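Local coordinates for protein probable acetolactate synthase isozyme III (Small subunit) (Nitrosomonas europaea ATCC 19718, PDB 2PC6) that is a small subunit, probably the regulatory partner of a larger enzyme subunit, built from two ACT-type domains and assembled with a second copy of itself, at residues E102-A107 and G112-V117; G135-V140 and L146-T151; R4-L9 and E81-R86. All coordinates share one frame; numbering follows the deposited sequence.

Interaction 1 of 3, residues E102-A107 and G112-V117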
loop_
_atom_site.group_PDB
_atom_site.type_symbol
_atom_site.label_atom_id
_atom_site.label_comp_id
_atom_site.label_asym_id
_atom_site.label_seq_id
_atom_site.Cartn_x
_atom_site.Cartn_y
_atom_site.Cartn_z
ATOM N N GLU A 102 -3.822 14.034 -24.340
ATOM C CA GLU A 102 -2.588 14.165 -23.596
ATOM C C GLU A 102 -2.486 13.156 -22.447
ATOM O O GLU A 102 -1.467 12.470 -22.314
ATOM C CB GLU A 102 -2.410 15.604 -23.082
ATOM C CG GLU A 102 -1.127 15.824 -22.179
ATOM C CD GLU A 102 0.225 15.602 -22.913
ATOM O OE1 GLU A 102 0.258 15.611 -24.160
ATOM O OE2 GLU A 102 1.267 15.450 -22.247
HETATM N N MSE A 103 -3.547 13.073 -21.635
HETATM C CA MSE A 103 -3.651 12.139 -20.508
HETATM C C MSE A 103 -3.607 10.724 -20.986
HETATM O O MSE A 103 -2.996 9.887 -20.335
HETATM C CB MSE A 103 -4.934 12.339 -19.703
HETATM C CG MSE A 103 -5.013 13.620 -18.925
HETATM SE SE MSE A 103 -3.556 13.844 -17.629
HETATM C CE MSE A 103 -2.203 14.735 -18.756
ATOM N N LYS A 104 -4.252 10.430 -22.116
ATOM C CA LYS A 104 -4.143 9.087 -22.671
ATOM C C LYS A 104 -2.683 8.800 -23.117
ATOM O O LYS A 104 -2.130 7.723 -22.825
ATOM C CB LYS A 104 -5.147 8.886 -23.798
ATOM C CG LYS A 104 -5.087 7.494 -24.479
ATOM C CD LYS A 104 -5.398 6.302 -23.484
ATOM C CE LYS A 104 -5.804 5.020 -24.267
ATOM N NZ LYS A 104 -4.649 4.104 -24.624
ATOM N N ARG A 105 -2.041 9.755 -23.791
ATOM C CA ARG A 105 -0.603 9.546 -24.142
ATOM C C ARG A 105 0.286 9.271 -22.935
ATOM O O ARG A 105 1.112 8.356 -23.018
ATOM C CB ARG A 105 0.008 10.682 -24.935
ATOM C CG ARG A 105 -0.440 10.710 -26.336
ATOM C CD ARG A 105 0.331 11.765 -27.095
ATOM N NE ARG A 105 0.126 13.111 -26.559
ATOM C CZ ARG A 105 -0.815 13.946 -26.997
ATOM N NH1 ARG A 105 -1.649 13.569 -27.957
ATOM N NH2 ARG A 105 -0.929 15.158 -26.451
ATOM N N LEU A 106 0.091 10.024 -21.833
ATOM C CA LEU A 106 0.882 9.835 -20.600
ATOM C C LEU A 106 0.602 8.510 -19.964
ATOM O O LEU A 106 1.541 7.790 -19.546
ATOM C CB LEU A 106 0.674 10.945 -19.573
ATOM C CG LEU A 106 1.406 12.263 -19.793
ATOM C CD1 LEU A 106 0.988 13.374 -18.743
ATOM C CD2 LEU A 106 2.934 12.066 -19.787
ATOM N N ALA A 107 -0.671 8.147 -19.891
ATOM C CA ALA A 107 -0.974 6.806 -19.414
ATOM C C ALA A 107 -0.172 5.782 -20.258
ATOM O O ALA A 107 0.539 4.951 -19.674
ATOM C CB ALA A 107 -2.485 6.509 -19.428
ATOM N N GLY A 112 0.479 2.788 -17.748
ATOM C CA GLY A 112 -0.607 2.683 -16.798
ATOM C C GLY A 112 -1.913 2.267 -17.464
ATOM O O GLY A 112 -1.967 2.020 -18.674
ATOM N N ASN A 113 -2.998 2.154 -16.705
ATOM C CA ASN A 113 -4.231 1.779 -17.370
ATOM C C ASN A 113 -5.348 2.667 -16.859
ATOM O O ASN A 113 -5.420 2.977 -15.665
ATOM C CB ASN A 113 -4.542 0.337 -17.096
ATOM C CG ASN A 113 -3.539 -0.594 -17.738
ATOM O OD1 ASN A 113 -3.736 -1.028 -18.876
ATOM N ND2 ASN A 113 -2.447 -0.894 -17.035
ATOM N N ILE A 114 -6.215 3.097 -17.758
ATOM C CA ILE A 114 -7.352 3.837 -17.331
ATOM C C ILE A 114 -8.393 2.859 -16.803
ATOM O O ILE A 114 -8.761 1.901 -17.498
ATOM C CB ILE A 114 -7.849 4.744 -18.454
ATOM C CG1 ILE A 114 -6.751 5.784 -18.722
ATOM C CG2 ILE A 114 -9.160 5.367 -18.064
ATOM C CD1 ILE A 114 -6.846 6.520 -20.062
ATOM N N ILE A 115 -8.816 3.064 -15.558
ATOM C CA ILE A 115 -9.775 2.141 -14.972
ATOM C C ILE A 115 -11.113 2.760 -14.552
ATOM O O ILE A 115 -11.905 2.091 -13.927
ATOM C CB ILE A 115 -9.173 1.385 -13.795
ATOM C CG1 ILE A 115 -8.720 2.382 -12.714
ATOM C CG2 ILE A 115 -8.047 0.505 -14.294
ATOM C CD1 ILE A 115 -8.502 1.795 -11.317
ATOM N N ASP A 116 -11.341 4.030 -14.892
ATOM C CA ASP A 116 -12.581 4.718 -14.621
ATOM C C ASP A 116 -12.656 5.819 -15.622
ATOM O O ASP A 116 -11.690 6.537 -15.839
ATOM C CB ASP A 116 -12.618 5.352 -13.221
ATOM C CG ASP A 116 -14.028 5.809 -12.813
ATOM O OD1 ASP A 116 -15.029 5.409 -13.495
ATOM O OD2 ASP A 116 -14.163 6.552 -11.806
ATOM N N VAL A 117 -13.795 5.980 -16.260
ATOM C CA VAL A 117 -13.810 6.998 -17.288
ATOM C C VAL A 117 -15.142 7.665 -17.442
ATOM O O VAL A 117 -16.151 6.964 -17.492
ATOM C CB VAL A 117 -13.250 6.480 -18.657
ATOM C CG1 VAL A 117 -13.592 5.042 -18.877
ATOM C CG2 VAL A 117 -13.738 7.345 -19.810
#
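The backbones of Ala107 and Gly112 come closest, their CA atoms 4.9 Å apart, and they are joined by a hydrogen bond from Gly112 N to Ala107 O of 2.9 Å. With an N-H...O angle of 157°, this bond ties the start of 112-117 back to the last part of helix 98-109, just before strand 113-118 begins. Beyond this tie the segments meet through side chains, chiefly Ile114 against Lys104 and Ala107. With CG1 anti to its carbonyl carbon (chi1 -65°), Ile114 sends CD1 up to the helix, where CD1 lies 3.7 Å from CD of Lys104. The two chains cross obliquely, aliphatic part against aliphatic part. Lys104 starts with CG anti to the backbone N and then bends at chi2 and chi4; its CD methylene touches the end of the isoleucine while NZ goes to a salt bridge with Asp108, one helical turn on. Ala107 fills the inner side, with its CB 4.4 Å from CG1 of Ile114, a looser apolar contact. Ile114 also packs on Tyr122 and Ile124 of the adjacent strand 121-128, so it is one link between helix and sheet; Met103 of the helix also packs on Tyr122. Arg105 points elsewhere on the helix and pairs with Glu102: NH2 donates at 2.6 Å to OE1, which uses its anti lone pair and lies near the guanidinium plane. Further along the strand, Asp116 forms a salt bridge with Arg158 of the second subunit. Together, a helix, a tight return and a strand outermost in this chain's sheet, laid antiparallel to strand 121-128, make up the first helix-to-strand connection of a ferredoxin-like beta-alpha-beta-beta-alpha-beta unit, the topology of an ACT domain.

Interaction 2 of 3, residues G135-V140 and L146-T151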
loop_
_atom_site.group_PDB
_atom_site.type_symbol
_atom_site.label_atom_id
_atom_site.label_comp_id
_atom_site.label_asym_id
_atom_site.label_seq_id
_atom_site.Cartn_x
_atom_site.Cartn_y
_atom_site.Cartn_z
ATOM N N GLY A 135 7.974 10.268 -11.708
ATOM C CA GLY A 135 8.166 10.821 -13.054
ATOM C C GLY A 135 6.836 11.113 -13.733
ATOM O O GLY A 135 6.677 12.132 -14.452
ATOM N N PHE A 136 5.876 10.223 -13.501
ATOM C CA PHE A 136 4.522 10.474 -13.896
ATOM C C PHE A 136 3.993 11.773 -13.289
ATOM O O PHE A 136 3.466 12.597 -14.002
ATOM C CB PHE A 136 3.602 9.345 -13.493
ATOM C CG PHE A 136 2.228 9.493 -14.071
ATOM C CD1 PHE A 136 1.982 9.136 -15.399
ATOM C CD2 PHE A 136 1.188 10.062 -13.319
ATOM C CE1 PHE A 136 0.725 9.295 -15.993
ATOM C CE2 PHE A 136 -0.072 10.218 -13.864
ATOM C CZ PHE A 136 -0.309 9.803 -15.244
ATOM N N LEU A 137 4.119 11.961 -11.984
ATOM C CA LEU A 137 3.593 13.174 -11.366
ATOM C C LEU A 137 4.313 14.422 -11.795
ATOM O O LEU A 137 3.667 15.457 -11.907
ATOM C CB LEU A 137 3.602 13.104 -9.832
ATOM C CG LEU A 137 2.832 11.957 -9.140
ATOM C CD1 LEU A 137 3.114 12.038 -7.620
ATOM C CD2 LEU A 137 1.342 12.028 -9.449
ATOM N N GLN A 138 5.632 14.361 -12.023
ATOM C CA GLN A 138 6.349 15.530 -12.574
ATOM C C GLN A 138 5.772 15.869 -13.952
ATOM O O GLN A 138 5.532 17.040 -14.271
ATOM C CB GLN A 138 7.855 15.310 -12.664
ATOM C CG GLN A 138 8.717 16.143 -11.657
ATOM N N ALA A 139 5.475 14.824 -14.728
ATOM C CA ALA A 139 5.043 14.998 -16.104
ATOM C C ALA A 139 3.614 15.499 -16.206
ATOM O O ALA A 139 3.332 16.224 -17.102
ATOM C CB ALA A 139 5.234 13.728 -16.899
ATOM N N VAL A 140 2.722 15.147 -15.295
ATOM C CA VAL A 140 1.359 15.671 -15.368
ATOM C C VAL A 140 1.271 17.127 -14.908
ATOM O O VAL A 140 2.015 17.542 -14.005
ATOM C CB VAL A 140 0.427 14.851 -14.498
ATOM C CG1 VAL A 140 -1.004 15.269 -14.758
ATOM C CG2 VAL A 140 0.544 13.382 -14.860
ATOM N N LEU A 146 -7.089 15.672 -9.880
ATOM C CA LEU A 146 -8.216 15.852 -8.944
ATOM C C LEU A 146 -7.962 15.268 -7.555
ATOM O O LEU A 146 -8.275 15.909 -6.543
ATOM C CB LEU A 146 -9.517 15.301 -9.511
ATOM C CG LEU A 146 -10.011 15.948 -10.795
ATOM C CD1 LEU A 146 -11.062 15.064 -11.420
ATOM C CD2 LEU A 146 -10.579 17.311 -10.452
ATOM N N GLU A 147 -7.425 14.046 -7.513
ATOM C CA GLU A 147 -6.943 13.407 -6.262
ATOM C C GLU A 147 -6.087 12.191 -6.654
ATOM O O GLU A 147 -6.077 11.782 -7.805
ATOM C CB GLU A 147 -8.104 12.987 -5.346
ATOM C CG GLU A 147 -9.025 12.029 -6.044
ATOM C CD GLU A 147 -10.231 11.604 -5.231
ATOM O OE1 GLU A 147 -10.300 11.856 -4.009
ATOM O OE2 GLU A 147 -11.144 11.002 -5.840
ATOM N N ILE A 148 -5.407 11.619 -5.684
ATOM C CA ILE A 148 -4.412 10.567 -5.885
ATOM C C ILE A 148 -4.463 9.610 -4.690
ATOM O O ILE A 148 -4.565 10.056 -3.552
ATOM C CB ILE A 148 -3.002 11.202 -5.917
ATOM C CG1 ILE A 148 -2.676 11.694 -7.313
ATOM C CG2 ILE A 148 -1.898 10.246 -5.409
ATOM C CD1 ILE A 148 -1.266 12.349 -7.308
ATOM N N ALA A 149 -4.411 8.304 -4.961
ATOM C CA ALA A 149 -4.307 7.288 -3.927
ATOM C C ALA A 149 -3.211 6.329 -4.333
ATOM O O ALA A 149 -3.236 5.693 -5.391
ATOM C CB ALA A 149 -5.602 6.584 -3.700
ATOM N N ARG A 150 -2.260 6.241 -3.426
ATOM C CA ARG A 150 -0.939 5.783 -3.679
ATOM C C ARG A 150 -0.644 4.905 -2.498
ATOM O O ARG A 150 -0.793 5.336 -1.349
ATOM C CB ARG A 150 -0.049 7.012 -3.730
ATOM C CG ARG A 150 1.417 6.753 -3.705
ATOM C CD ARG A 150 2.179 8.029 -3.961
ATOM N NE ARG A 150 3.568 7.701 -4.228
ATOM C CZ ARG A 150 4.394 8.473 -4.930
ATOM N NH1 ARG A 150 3.958 9.623 -5.434
ATOM N NH2 ARG A 150 5.649 8.085 -5.155
ATOM N N THR A 151 -0.261 3.658 -2.785
ATOM C CA THR A 151 -0.283 2.568 -1.794
ATOM C C THR A 151 0.911 2.543 -0.882
ATOM O O THR A 151 0.928 1.733 0.061
ATOM C CB THR A 151 -0.261 1.136 -2.393
ATOM O OG1 THR A 151 0.902 0.972 -3.230
ATOM C CG2 THR A 151 -1.502 0.841 -3.128
#
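Leu137 has CG anti to its carbonyl carbon (chi1 -58°), and Arg150 runs extended from CG to NE with CG anti to the backbone N (chi1 168°); these torsions direct the leucine methyls and the guanidinium into the gap between helix 130-139 and strand 145-157. This is the second helix of an ACT-type, ferredoxin-like domain packing on the last strand of its antiparallel sheet, with the nearest CA atoms, Leu137 and Ile148, 10.0 Å apart. The branches of Leu137 divide the work. CD2 meets CD1 of Ile148 tip to tip at 3.4 Å, a close apolar contact on the sheet side, where Ile148 also packs on Val91 and on Glu41 of the second subunit. CD1 instead reaches the rim of the Arg150 guanidinium, near its plane. The charge of that group is met elsewhere: NE pairs with Glu87 and NH2 with Asp134, two carboxylates that probably restrict its rotation and more than balance its charge formally. Near the strand's start a classic beta bulge sets Leu146 and Glu147 together opposite Lys92, and Glu147 extends to Lys92 and to Arg47 of the second subunit. At the remaining corner of the guanidinium, NH1 of Arg150 lies 3.4 Å from CD1 of Leu137.

Interaction 3 of 3, residues R4-L9 and E81-R86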
loop_
_atom_site.group_PDB
_atom_site.type_symbol
_atom_site.label_atom_id
_atom_site.label_comp_id
_atom_site.label_asym_id
_atom_site.label_seq_id
_atom_site.Cartn_x
_atom_site.Cartn_y
_atom_site.Cartn_z
ATOM N N ARG A 4 16.474 8.081 2.284
ATOM C CA ARG A 4 15.417 7.079 2.399
ATOM C C ARG A 4 15.893 5.688 2.796
ATOM O O ARG A 4 16.734 5.101 2.126
ATOM C CB ARG A 4 14.686 6.946 1.066
ATOM C CG ARG A 4 13.673 8.015 0.787
ATOM C CD ARG A 4 12.669 7.507 -0.252
ATOM N NE ARG A 4 11.778 8.587 -0.690
ATOM N N HIS A 5 15.320 5.162 3.876
ATOM C CA HIS A 5 15.464 3.755 4.232
ATOM C C HIS A 5 14.109 3.065 4.133
ATOM O O HIS A 5 13.072 3.622 4.515
ATOM C CB HIS A 5 16.021 3.627 5.636
ATOM C CG HIS A 5 17.391 4.194 5.774
ATOM N ND1 HIS A 5 18.505 3.409 5.977
ATOM C CD2 HIS A 5 17.837 5.473 5.700
ATOM C CE1 HIS A 5 19.574 4.181 6.034
ATOM N NE2 HIS A 5 19.196 5.435 5.864
ATOM N N ILE A 6 14.119 1.861 3.595
ATOM C CA ILE A 6 12.905 1.081 3.436
ATOM C C ILE A 6 13.096 0.039 4.486
ATOM O O ILE A 6 13.947 -0.820 4.337
ATOM C CB ILE A 6 12.842 0.404 2.049
ATOM C CG1 ILE A 6 12.870 1.449 0.908
ATOM C CG2 ILE A 6 11.624 -0.500 1.942
ATOM C CD1 ILE A 6 13.190 0.893 -0.461
ATOM N N ILE A 7 12.384 0.190 5.594
ATOM C CA ILE A 7 12.285 -0.817 6.643
ATOM C C ILE A 7 11.129 -1.821 6.369
ATOM O O ILE A 7 9.981 -1.446 6.040
ATOM C CB ILE A 7 12.149 -0.164 8.020
ATOM C CG1 ILE A 7 13.520 0.306 8.499
ATOM C CG2 ILE A 7 11.677 -1.146 9.009
ATOM C CD1 ILE A 7 13.749 1.767 8.413
ATOM N N SER A 8 11.483 -3.095 6.506
ATOM C CA SER A 8 10.610 -4.220 6.294
ATOM C C SER A 8 10.464 -4.976 7.604
ATOM O O SER A 8 11.462 -5.305 8.261
ATOM C CB SER A 8 11.299 -5.152 5.326
ATOM O OG SER A 8 10.406 -5.564 4.318
ATOM N N LEU A 9 9.238 -5.283 7.999
ATOM C CA LEU A 9 9.091 -6.023 9.234
ATOM C C LEU A 9 7.912 -6.982 9.252
ATOM O O LEU A 9 6.932 -6.815 8.514
ATOM C CB LEU A 9 9.142 -5.096 10.456
ATOM C CG LEU A 9 8.279 -3.845 10.547
ATOM C CD1 LEU A 9 6.979 -4.272 11.170
ATOM C CD2 LEU A 9 8.915 -2.796 11.445
ATOM N N GLU A 81 20.564 -4.113 1.376
ATOM C CA GLU A 81 20.914 -5.293 0.597
ATOM C C GLU A 81 20.204 -5.182 -0.770
ATOM O O GLU A 81 19.514 -4.198 -0.989
ATOM C CB GLU A 81 20.520 -6.536 1.404
ATOM C CG GLU A 81 21.478 -7.686 1.346
ATOM C CD GLU A 81 22.846 -7.386 1.915
ATOM O OE1 GLU A 81 22.952 -7.193 3.142
ATOM O OE2 GLU A 81 23.828 -7.365 1.127
ATOM N N GLY A 82 20.403 -6.126 -1.694
ATOM C CA GLY A 82 19.647 -6.094 -2.952
ATOM C C GLY A 82 18.137 -6.229 -2.645
ATOM O O GLY A 82 17.750 -6.966 -1.737
ATOM N N TYR A 83 17.283 -5.495 -3.352
ATOM C CA TYR A 83 15.831 -5.587 -3.115
ATOM C C TYR A 83 15.050 -5.183 -4.351
ATOM O O TYR A 83 15.602 -4.640 -5.324
ATOM C CB TYR A 83 15.414 -4.727 -1.918
ATOM C CG TYR A 83 15.612 -3.267 -2.179
ATOM C CD1 TYR A 83 14.570 -2.497 -2.699
ATOM C CD2 TYR A 83 16.846 -2.656 -1.949
ATOM C CE1 TYR A 83 14.739 -1.173 -2.959
ATOM C CE2 TYR A 83 17.040 -1.321 -2.211
ATOM C CZ TYR A 83 15.976 -0.582 -2.714
ATOM O OH TYR A 83 16.128 0.751 -3.015
ATOM N N VAL A 84 13.766 -5.475 -4.342
ATOM C CA VAL A 84 12.925 -4.959 -5.379
ATOM C C VAL A 84 11.800 -4.221 -4.733
ATOM O O VAL A 84 11.284 -4.655 -3.720
ATOM C CB VAL A 84 12.361 -6.055 -6.250
ATOM C CG1 VAL A 84 13.443 -6.639 -7.036
ATOM C CG2 VAL A 84 11.725 -7.122 -5.406
ATOM N N GLU A 85 11.418 -3.090 -5.309
ATOM C CA GLU A 85 10.266 -2.396 -4.768
ATOM C C GLU A 85 9.328 -1.951 -5.863
ATOM O O GLU A 85 9.755 -1.682 -6.997
ATOM C CB GLU A 85 10.639 -1.262 -3.778
ATOM C CG GLU A 85 11.358 -0.112 -4.416
ATOM C CD GLU A 85 10.425 0.934 -5.050
ATOM O OE1 GLU A 85 9.214 1.001 -4.671
ATOM O OE2 GLU A 85 10.922 1.693 -5.932
ATOM N N ARG A 86 8.044 -1.923 -5.493
ATOM C CA ARG A 86 6.972 -1.478 -6.365
ATOM C C ARG A 86 5.978 -0.715 -5.577
ATOM O O ARG A 86 5.788 -0.952 -4.387
ATOM C CB ARG A 86 6.279 -2.642 -7.089
ATOM C CG ARG A 86 7.172 -3.336 -8.131
ATOM C CD ARG A 86 7.631 -2.370 -9.197
ATOM N NE ARG A 86 8.321 -3.062 -10.309
ATOM C CZ ARG A 86 9.627 -3.322 -10.296
ATOM N NH1 ARG A 86 10.330 -2.951 -9.235
ATOM N NH2 ARG A 86 10.239 -3.965 -11.310
#
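Two sheets of different ACT-type domains meet here: strand 3-12, an inner strand of the first antiparallel sheet, and strand 83-94, an inner strand of the second. The CA atoms of Ile6 and Glu85, the nearest pair, are 9.3 Å apart, so the strands do not pair and side chains span the gap. Along strand 3-12 the faces alternate. His5 and Leu9 pack on helix 56-68, whereas Ile6 points toward strand 83-94. With CG1 anti to its carbonyl carbon (chi1 -60°), Ile6 carries its CD1 methyl to the ring of Tyr83, 3.6 Å from CE1 and 3.9 Å from both CZ and OH. The two side chains cross at about a right angle, and the CD1 methyl alone reaches the ring, obliquely, at its hydroxyl-bearing end. Tyr83 has CG between its backbone N and carbonyl carbon (chi1 66°), which stands the ring out from its strand toward Ile6, between Glu81 and Glu85. There two neighbours lie in the ring plane at opposite edges: CG of Glu85 is 3.8 Å from CE1 of Tyr83, and the O of Glu81 is 3.2 Å from its CD2. Glu85 adds a weaker touch to the isoleucine, its CG being 4.5 Å from CD1 of Ile6, while its OE2 accepts a hydrogen bond from the backbone N of Arg130 at the start of helix 130-139; that helix end would tend to stabilise the carboxylate's negative charge. The same residue's carbonyl O takes NH1 of Arg86 at 2.6 Å, from above the carbonyl plane. Across the gap itself the chemistry is apolar, a methyl against a ring with a methylene beside it, which implies that the domains are joined here by shape and burial, without directional bonds between the two strands.

In the fold
Interactions 1 and 2 each set a helix against the second sheet, and they touch one another, Leu106 of the first packing on Phe136 and Val140 of the second. Interaction 3, on the opposite side of the chain's centre, works between sheets; its strand 83-94 neighbours strand 145-157 of interaction 2, yet their nearest atoms remain about 5 Å apart. Burial follows place: interaction 3 is a buried contact, whereas 1 and 2 are partly buried. The chemistry differs accordingly. A backbone hydrogen bond with apolar contacts beside it closes 102-107 onto 112-117, apolar packing beside a paired guanidinium joins 135-140 to 146-151, and apolar contact alone connects 4-9 with 81-86. All three touch the second subunit.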